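Local coordinates for autophagy protein 5 (Saccharomyces cerevisiae, PDB 2DYO) that takes part in autophagic vesicle formation, cytoplasm-to-vacuole transport, mitophagy and nucleophagy, and is conjugated to the ubiquitin-like protein Atg12, at residues 152-155 / 156-160; 223-227 / 228-232. One frame throughout, in Å; residues are numbered along the deposited sequence.

Contact 1 of 2, residues 152-155 / 156-160; sequences KQVC and FILNG
V154 and L158 sit one helical turn apart and lie side by side, pointing the same way from the last two turns of helix 142-159. L158 is the side chain to follow. Its CB starts 3.4 Å from V154 O, the same oxygen that accepts the backbone hydrogen bond from L158 N (2.8 Å). CG, kept beside the backbone N by a chi1 of -70°, stays over that carbonyl. CD1 then reaches back along the helix to touch V154 CG1 at 3.5 Å. I157 uses a different surface: its CG1 and CD1 fold over the oxygen of Q153.

On another side of the helix C155 and N159 also meet one turn apart. SG is anti to the backbone N of C155 (chi1 -178°) and stands 3.4 Å from ND2 of N159, while the N of N159 donates to C155 O at 2.7 Å. The amide itself is held elsewhere, ND2 by I195 O and OD1 by the hydroxyl of S196, which fixes its rotation. G160, the first residue past the helix, leaves it with positive phi, its N still bonded to F156 O.

K152, the site of Atg12 attachment but unconjugated here, is fully extended and touches M166 of helix 163-166. Within the helical-bundle region the two pairs face different neighbours: V154 and L158 pack on Y270 of helix 266-273 in the second ubiquitin-like domain, whereas C155 and N159 rest on A164 of helix 163-166.

Contact 2 of 2, residues 223-227 / 228-232; sequences ISMTG and VNPTL
A type II beta turn, M225 to V228, folds this surface loop of the second ubiquitin-like domain back on itself, and M225, its first residue, meets P230 two residues past its end. The packed part is that sulfur-to-ring contact. With chi2 at -63° and chi3 at -70° the methionine chain is bent twice, which carries SD and CE up to the CG-CD edge of the P230 ring, the two side chains crossing at a slant. SD lies 3.8 Å from both CG and CD of P230, and CE is equally near CD. M225 is buried: Y267 of helix 266-273 and I203 also pack on it.

The turn itself is looser and lies out at the surface. Its closing bond, V228 N to M225 O, is long at 3.2 Å yet nearly straight at the hydrogen (170°), the donor standing well above the carbonyl plane. G227 takes the third position of the turn with positive phi, a conformation that glycine adopts readily. T226 turns its side chain away from the returning limb of the loop, and its OG1 is bonded to R201. R199 bonds to V228 O and more weakly to M225 O, so one guanidinium bridges two carbonyl oxygens 3.2 Å apart, both acceptors, and its charge would probably ease their repulsion. T226, G227 and V228 are exposed and touch a crystal neighbour, so the lattice may influence their exact conformation. V228 lays CG2 against the chain entering the turn, 3.5 Å from S224 O and the same distance from M225 O.

Overall arrangement
Contact 1 comes first along the chain, in the helical-bundle region, and contact 2 follows in the second ubiquitin-like domain. Their centres are 16 Å apart and their nearest atoms about 6 Å, so they do not touch. Two elements lie between them. Helix 266-273 presents Y270 to V154 and L158 of contact 1, and Y267 and L266 to residues of 223-232. The chain at 199-204 is the second: P200, H202 and P204 touch contact 1, while R199, R201 and I203 serve contact 2, and R201 has backbone bonds to both L158 and M225. The lysine that is conjugated to Atg12 in the cell, unmodified here, belongs to contact 1, not contact 2.

Contact 1 of 2, residues 152-155 / 156-160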
loop_
_atom_site.group_PDB
_atom_site.type_symbol
_atom_site.label_atom_id
_atom_site.label_comp_id
_atom_site.label_asym_id
_atom_site.label_seq_id
_atom_site.Cartn_x
_atom_site.Cartn_y
_atom_site.Cartn_z
ATOM N N LYS A 152 6.925 -4.486 -13.806
ATOM C CA LYS A 152 7.399 -4.451 -15.185
ATOM C C LYS A 152 7.522 -2.988 -15.627
ATOM O O LYS A 152 8.486 -2.599 -16.288
ATOM C CB LYS A 152 6.438 -5.216 -16.094
ATOM C CG LYS A 152 6.967 -5.451 -17.492
ATOM C CD LYS A 152 5.950 -6.222 -18.355
ATOM C CE LYS A 152 6.447 -6.365 -19.793
ATOM N NZ LYS A 152 5.441 -7.068 -20.640
ATOM N N GLN A 153 6.543 -2.170 -15.254
ATOM C CA GLN A 153 6.579 -0.751 -15.602
ATOM C C GLN A 153 7.757 -0.097 -14.869
ATOM O O GLN A 153 8.501 0.704 -15.435
ATOM C CB GLN A 153 5.291 -0.046 -15.167
ATOM C CG GLN A 153 4.024 -0.529 -15.832
ATOM C CD GLN A 153 2.781 0.069 -15.188
ATOM O OE1 GLN A 153 2.561 1.286 -15.234
ATOM N NE2 GLN A 153 1.963 -0.787 -14.573
ATOM N N VAL A 154 7.904 -0.440 -13.593
ATOM C CA VAL A 154 8.981 0.104 -12.774
ATOM C C VAL A 154 10.343 -0.208 -13.389
ATOM O O VAL A 154 11.181 0.676 -13.520
ATOM C CB VAL A 154 8.920 -0.450 -11.326
ATOM C CG1 VAL A 154 10.186 -0.099 -10.566
ATOM C CG2 VAL A 154 7.708 0.131 -10.612
ATOM N N CYS A 155 10.555 -1.460 -13.787
ATOM C CA CYS A 155 11.825 -1.853 -14.395
ATOM C C CYS A 155 12.123 -0.957 -15.596
ATOM O O CYS A 155 13.234 -0.434 -15.741
ATOM C CB CYS A 155 11.771 -3.321 -14.835
ATOM S SG CYS A 155 13.296 -3.975 -15.568
ATOM N N PHE A 156 11.115 -0.771 -16.442
ATOM C CA PHE A 156 11.239 0.065 -17.628
ATOM C C PHE A 156 11.546 1.519 -17.273
ATOM O O PHE A 156 12.373 2.161 -17.917
ATOM C CB PHE A 156 9.953 0.015 -18.448
ATOM C CG PHE A 156 10.007 0.844 -19.693
ATOM C CD1 PHE A 156 10.836 0.480 -20.750
ATOM C CD2 PHE A 156 9.262 2.014 -19.798
ATOM C CE1 PHE A 156 10.925 1.269 -21.894
ATOM C CE2 PHE A 156 9.344 2.814 -20.942
ATOM C CZ PHE A 156 10.178 2.439 -21.991
ATOM N N ILE A 157 10.867 2.037 -16.255
ATOM C CA ILE A 157 11.072 3.416 -15.822
ATOM C C ILE A 157 12.481 3.608 -15.257
ATOM O O ILE A 157 13.170 4.578 -15.590
ATOM C CB ILE A 157 10.019 3.813 -14.751
ATOM C CG1 ILE A 157 8.623 3.802 -15.386
ATOM C CG2 ILE A 157 10.342 5.195 -14.171
ATOM C CD1 ILE A 157 7.472 3.906 -14.393
ATOM N N LEU A 158 12.911 2.668 -14.421
ATOM C CA LEU A 158 14.232 2.729 -13.803
ATOM C C LEU A 158 15.399 2.431 -14.736
ATOM O O LEU A 158 16.411 3.132 -14.705
ATOM C CB LEU A 158 14.312 1.760 -12.619
ATOM C CG LEU A 158 13.511 2.087 -11.358
ATOM C CD1 LEU A 158 13.566 0.895 -10.407
ATOM C CD2 LEU A 158 14.085 3.331 -10.686
ATOM N N ASN A 159 15.260 1.400 -15.567
ATOM C CA ASN A 159 16.343 0.996 -16.461
ATOM C C ASN A 159 16.257 1.426 -17.923
ATOM O O ASN A 159 17.241 1.326 -18.655
ATOM C CB ASN A 159 16.510 -0.525 -16.409
ATOM C CG ASN A 159 16.637 -1.048 -14.993
ATOM O OD1 ASN A 159 17.208 -0.386 -14.124
ATOM N ND2 ASN A 159 16.115 -2.251 -14.753
ATOM N N GLY A 160 15.095 1.902 -18.350
ATOM C CA GLY A 160 14.944 2.299 -19.737
ATOM C C GLY A 160 14.433 1.127 -20.560
ATOM O O GLY A 160 14.034 1.290 -21.714
#

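Contact 2 of 2, residues 223-227 / 228-232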
loop_
_atom_site.group_PDB
_atom_site.type_symbol
_atom_site.label_atom_id
_atom_site.label_comp_id
_atom_site.label_asym_id
_atom_site.label_seq_id
_atom_site.Cartn_x
_atom_site.Cartn_y
_atom_site.Cartn_z
ATOM N N ILE A 223 9.897 12.085 -14.431
ATOM C CA ILE A 223 11.018 12.774 -13.802
ATOM C C ILE A 223 12.348 12.133 -14.190
ATOM O O ILE A 223 12.682 11.041 -13.725
ATOM C CB ILE A 223 10.851 12.765 -12.276
ATOM C CG1 ILE A 223 9.587 13.552 -11.908
ATOM C CG2 ILE A 223 12.088 13.352 -11.600
ATOM C CD1 ILE A 223 9.239 13.514 -10.449
ATOM N N SER A 224 13.094 12.819 -15.053
ATOM C CA SER A 224 14.389 12.333 -15.526
ATOM C C SER A 224 15.452 12.424 -14.430
ATOM O O SER A 224 15.531 13.419 -13.713
ATOM C CB SER A 224 14.835 13.141 -16.751
ATOM O OG SER A 224 16.045 12.631 -17.294
ATOM N N MET A 225 16.274 11.387 -14.311
ATOM C CA MET A 225 17.318 11.354 -13.290
ATOM C C MET A 225 18.720 11.288 -13.871
ATOM O O MET A 225 19.705 11.381 -13.137
ATOM C CB MET A 225 17.113 10.147 -12.370
ATOM C CG MET A 225 15.850 10.205 -11.546
ATOM S SD MET A 225 15.863 11.610 -10.424
ATOM C CE MET A 225 17.118 11.092 -9.247
ATOM N N THR A 226 18.812 11.123 -15.185
ATOM C CA THR A 226 20.106 11.020 -15.835
ATOM C C THR A 226 20.944 12.282 -15.637
ATOM O O THR A 226 20.551 13.365 -16.051
ATOM C CB THR A 226 19.940 10.750 -17.344
ATOM O OG1 THR A 226 19.279 9.489 -17.535
ATOM C CG2 THR A 226 21.298 10.712 -18.032
ATOM N N GLY A 227 22.086 12.126 -14.978
ATOM C CA GLY A 227 22.987 13.246 -14.753
ATOM C C GLY A 227 22.566 14.308 -13.756
ATOM O O GLY A 227 23.231 15.349 -13.643
ATOM N N VAL A 228 21.478 14.061 -13.031
ATOM C CA VAL A 228 20.989 15.019 -12.044
ATOM C C VAL A 228 20.686 14.352 -10.710
ATOM O O VAL A 228 20.604 13.129 -10.616
ATOM C CB VAL A 228 19.727 15.758 -12.553
ATOM C CG1 VAL A 228 20.088 16.625 -13.763
ATOM C CG2 VAL A 228 18.643 14.751 -12.930
ATOM N N ASN A 229 20.528 15.163 -9.674
ATOM C CA ASN A 229 20.273 14.648 -8.333
ATOM C C ASN A 229 19.287 15.601 -7.657
ATOM O O ASN A 229 19.615 16.255 -6.671
ATOM C CB ASN A 229 21.597 14.621 -7.562
ATOM C CG ASN A 229 21.539 13.758 -6.318
ATOM O OD1 ASN A 229 22.437 13.811 -5.475
ATOM N ND2 ASN A 229 20.497 12.950 -6.201
ATOM N N PRO A 230 18.053 15.678 -8.176
ATOM C CA PRO A 230 17.042 16.571 -7.606
ATOM C C PRO A 230 16.526 16.258 -6.206
ATOM O O PRO A 230 16.493 15.105 -5.770
ATOM C CB PRO A 230 15.921 16.527 -8.646
ATOM C CG PRO A 230 15.993 15.133 -9.144
ATOM C CD PRO A 230 17.497 14.907 -9.301
ATOM N N THR A 231 16.124 17.318 -5.517
ATOM C CA THR A 231 15.544 17.226 -4.188
ATOM C C THR A 231 14.039 17.343 -4.437
ATOM O O THR A 231 13.616 17.610 -5.564
ATOM C CB THR A 231 15.961 18.411 -3.311
ATOM O OG1 THR A 231 15.477 19.618 -3.910
ATOM C CG2 THR A 231 17.481 18.491 -3.188
ATOM N N LEU A 232 13.227 17.137 -3.407
ATOM C CA LEU A 232 11.782 17.271 -3.587
ATOM C C LEU A 232 11.451 18.696 -4.027
ATOM O O LEU A 232 10.568 18.910 -4.858
ATOM C CB LEU A 232 11.040 16.949 -2.292
ATOM C CG LEU A 232 10.985 15.470 -1.896
ATOM C CD1 LEU A 232 10.160 15.307 -0.620
ATOM C CD2 LEU A 232 10.365 14.657 -3.036
#